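Local coordinates for F420-dependent methylenetetrahydromethanopterin dehydrogenase (Methanopyrus kandleri, PDB 1QV9), which catalyses the reversible, coenzyme F420-dependent interconversion of methenyl- and methylene-tetrahydromethanopterin in methanogenesis from carbon dioxide, at the interface of chains A and B. Coordinates in Å, arbitrary orientation; residue numbers count along the deposited sequence, not the author numbering. Chains: chain A/B, F420-dependent methylenetetrahydromethanopterin dehydrogenase.

The interface of chains A and B. Residues chain A 13, 18, 41-42, 137, 141; chain B 19, 22.
B:Met22 packs against A:Asn13, A:Val42 and A:Met137 of chain A, with A:Ser41 at the margin. This is part of a two-fold subunit interface in the MTD-family homohexamer, a trimer of dimers. The methionines are selenomethionines, with selenium in place of the native sulfur.

One contact sets selenium over an amide. SE of B:Met22 lies above the flat face of the A:Asn13 side chain, 3.5 Å from CG, and the two side chains cross at about a right angle. Chi1 of -171° carries the amide carbon away from the backbone N, and chi2 of 55° turns the amide face toward the selenium. The methyl CE of B:Met22 stands above the amide oxygen OD1 of A:Asn13, at 3.9 Å. With an alanine at A:Asn13, the selenium would probably lose the amide surface beneath it, and the end of B:Met22 would be freer to turn.

The other contacts are mainly apolar. CG1 of A:Val42 presses on CG of B:Met22 at 3.4 Å, a tight fit. The chain of A:Met137, in helix 134-150, bends at its end (chi3 75°). Its methyl CE touches both chain B methionines, 3.7 Å from CB of B:Met22 and 3.6 Å from SE of B:Met19. CE of A:Met137 also lies 3.4 Å from the backbone O of B:Met22. CE of B:Met19 meets CB of A:Asn141 at 3.7 Å and SE of A:Met18 at 3.8 Å.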
ATOM      1  N   ASN A  13      22.859  -2.861 -22.265  1.00 18.92           N
ATOM      2  CA  ASN A  13      22.648  -2.617 -20.832  1.00 19.66           C
ATOM      3  C   ASN A  13      21.953  -3.756 -20.128  1.00 18.36           C
ATOM      4  O   ASN A  13      20.968  -4.316 -20.614  1.00 20.47           O
ATOM      5  CB  ASN A  13      21.853  -1.337 -20.607  1.00 20.40           C
ATOM      6  CG  ASN A  13      21.805  -0.932 -19.128  1.00 22.89           C
ATOM      7  OD1 ASN A  13      22.856  -0.776 -18.462  1.00 23.63           O
ATOM      8  ND2 ASN A  13      20.592  -0.791 -18.601  1.00 24.35           N
HETATM    9  N   MSE A  18      25.330  -2.275 -15.197  0.60 19.81           N
HETATM   10  CA  MSE A  18      25.213  -0.867 -14.793  0.60 18.50           C
HETATM   11  C   MSE A  18      25.993  -0.654 -13.504  0.60 18.63           C
HETATM   12  O   MSE A  18      26.805   0.271 -13.395  0.60 19.26           O
HETATM   13  CB  MSE A  18      23.751  -0.459 -14.495  0.60 22.07           C
HETATM   14  CG  MSE A  18      22.853  -0.250 -15.702  0.60 24.27           C
HETATM   15 SE   MSE A  18      21.159   0.635 -15.236  0.60 24.39          SE
HETATM   16  CE  MSE A  18      21.840   1.966 -14.043  0.60 24.79           C
ATOM     17  N   SER A  41      28.026   2.633 -24.895  1.00 17.59           N
ATOM     18  CA  SER A  41      26.675   2.865 -24.440  1.00 17.36           C
ATOM     19  C   SER A  41      25.786   1.656 -24.768  1.00 20.42           C
ATOM     20  O   SER A  41      26.245   0.503 -24.632  1.00 21.55           O
ATOM     21  CB  SER A  41      26.143   4.191 -25.059  1.00 19.63           C
ATOM     22  OG  SER A  41      24.916   4.550 -24.444  1.00 21.42           O
ATOM     23  N   VAL A  42      24.561   1.867 -25.236  1.00 19.38           N
ATOM     24  CA  VAL A  42      23.636   0.763 -25.497  1.00 19.30           C
ATOM     25  C   VAL A  42      23.933  -0.069 -26.744  1.00 19.57           C
ATOM     26  O   VAL A  42      23.375  -1.165 -26.918  1.00 22.60           O
ATOM     27  CB  VAL A  42      22.207   1.304 -25.665  1.00 23.61           C
ATOM     28  CG1 VAL A  42      21.767   2.136 -24.439  1.00 28.08           C
ATOM     29  CG2 VAL A  42      22.190   2.177 -26.879  1.00 25.01           C
HETATM   30  N   MSE A 137      12.308   3.071 -20.066  0.60 13.81           N
HETATM   31  CA  MSE A 137      13.544   2.277 -19.953  0.60 15.03           C
HETATM   32  C   MSE A 137      14.245   2.551 -18.604  0.60 11.36           C
HETATM   33  O   MSE A 137      14.895   1.682 -18.033  0.60 11.52           O
HETATM   34  CB  MSE A 137      14.526   2.608 -21.071  0.60 16.27           C
HETATM   35  CG  MSE A 137      15.917   2.045 -20.804  0.60 19.13           C
HETATM   36 SE   MSE A 137      17.300   2.864 -21.852  0.60 31.08          SE
HETATM   37  CE  MSE A 137      17.481   4.562 -20.935  0.60 29.37           C
ATOM     38  N   ASN A 141      14.585  -0.108 -15.389  1.00 12.02           N
ATOM     39  CA  ASN A 141      15.899  -0.331 -14.779  1.00 12.36           C
ATOM     40  C   ASN A 141      15.874  -0.006 -13.287  1.00 12.95           C
ATOM     41  O   ASN A 141      16.603  -0.657 -12.526  1.00 13.33           O
ATOM     42  CB  ASN A 141      16.981   0.430 -15.502  1.00 12.02           C
ATOM     43  CG  ASN A 141      17.430  -0.328 -16.719  1.00 19.64           C
ATOM     44  OD1 ASN A 141      16.962  -0.088 -17.834  1.00 22.17           O
ATOM     45  ND2 ASN A 141      18.302  -1.304 -16.499  1.00 17.95           N
TER
HETATM   46  N   MSE B  19      22.416   7.392 -16.273  0.60 18.01           N
HETATM   47  CA  MSE B  19      21.527   7.263 -17.430  0.60 16.58           C
HETATM   48  C   MSE B  19      21.675   8.163 -18.651  0.60 19.43           C
HETATM   49  O   MSE B  19      21.156   7.814 -19.715  0.60 17.55           O
HETATM   50  CB  MSE B  19      20.063   7.419 -16.962  0.60 18.12           C
HETATM   51  CG  MSE B  19      19.426   6.193 -16.288  0.60 16.12           C
HETATM   52 SE   MSE B  19      18.761   5.018 -17.618  0.60 22.59          SE
HETATM   53  CE  MSE B  19      18.986   3.302 -16.790  0.60 20.34           C
HETATM   54  N   MSE B  22      22.188   6.643 -22.211  0.60 16.01           N
HETATM   55  CA  MSE B  22      21.174   5.694 -22.632  0.60 18.29           C
HETATM   56  C   MSE B  22      19.821   6.313 -22.924  0.60 19.15           C
HETATM   57  O   MSE B  22      19.023   5.741 -23.678  0.60 17.95           O
HETATM   58  CB  MSE B  22      21.069   4.560 -21.617  0.60 23.45           C
HETATM   59  CG  MSE B  22      22.380   3.820 -21.589  0.60 24.80           C
HETATM   60 SE   MSE B  22      22.391   2.290 -20.457  0.60 37.51          SE
HETATM   61  CE  MSE B  22      22.569   3.143 -18.771  0.60 12.92           C
TER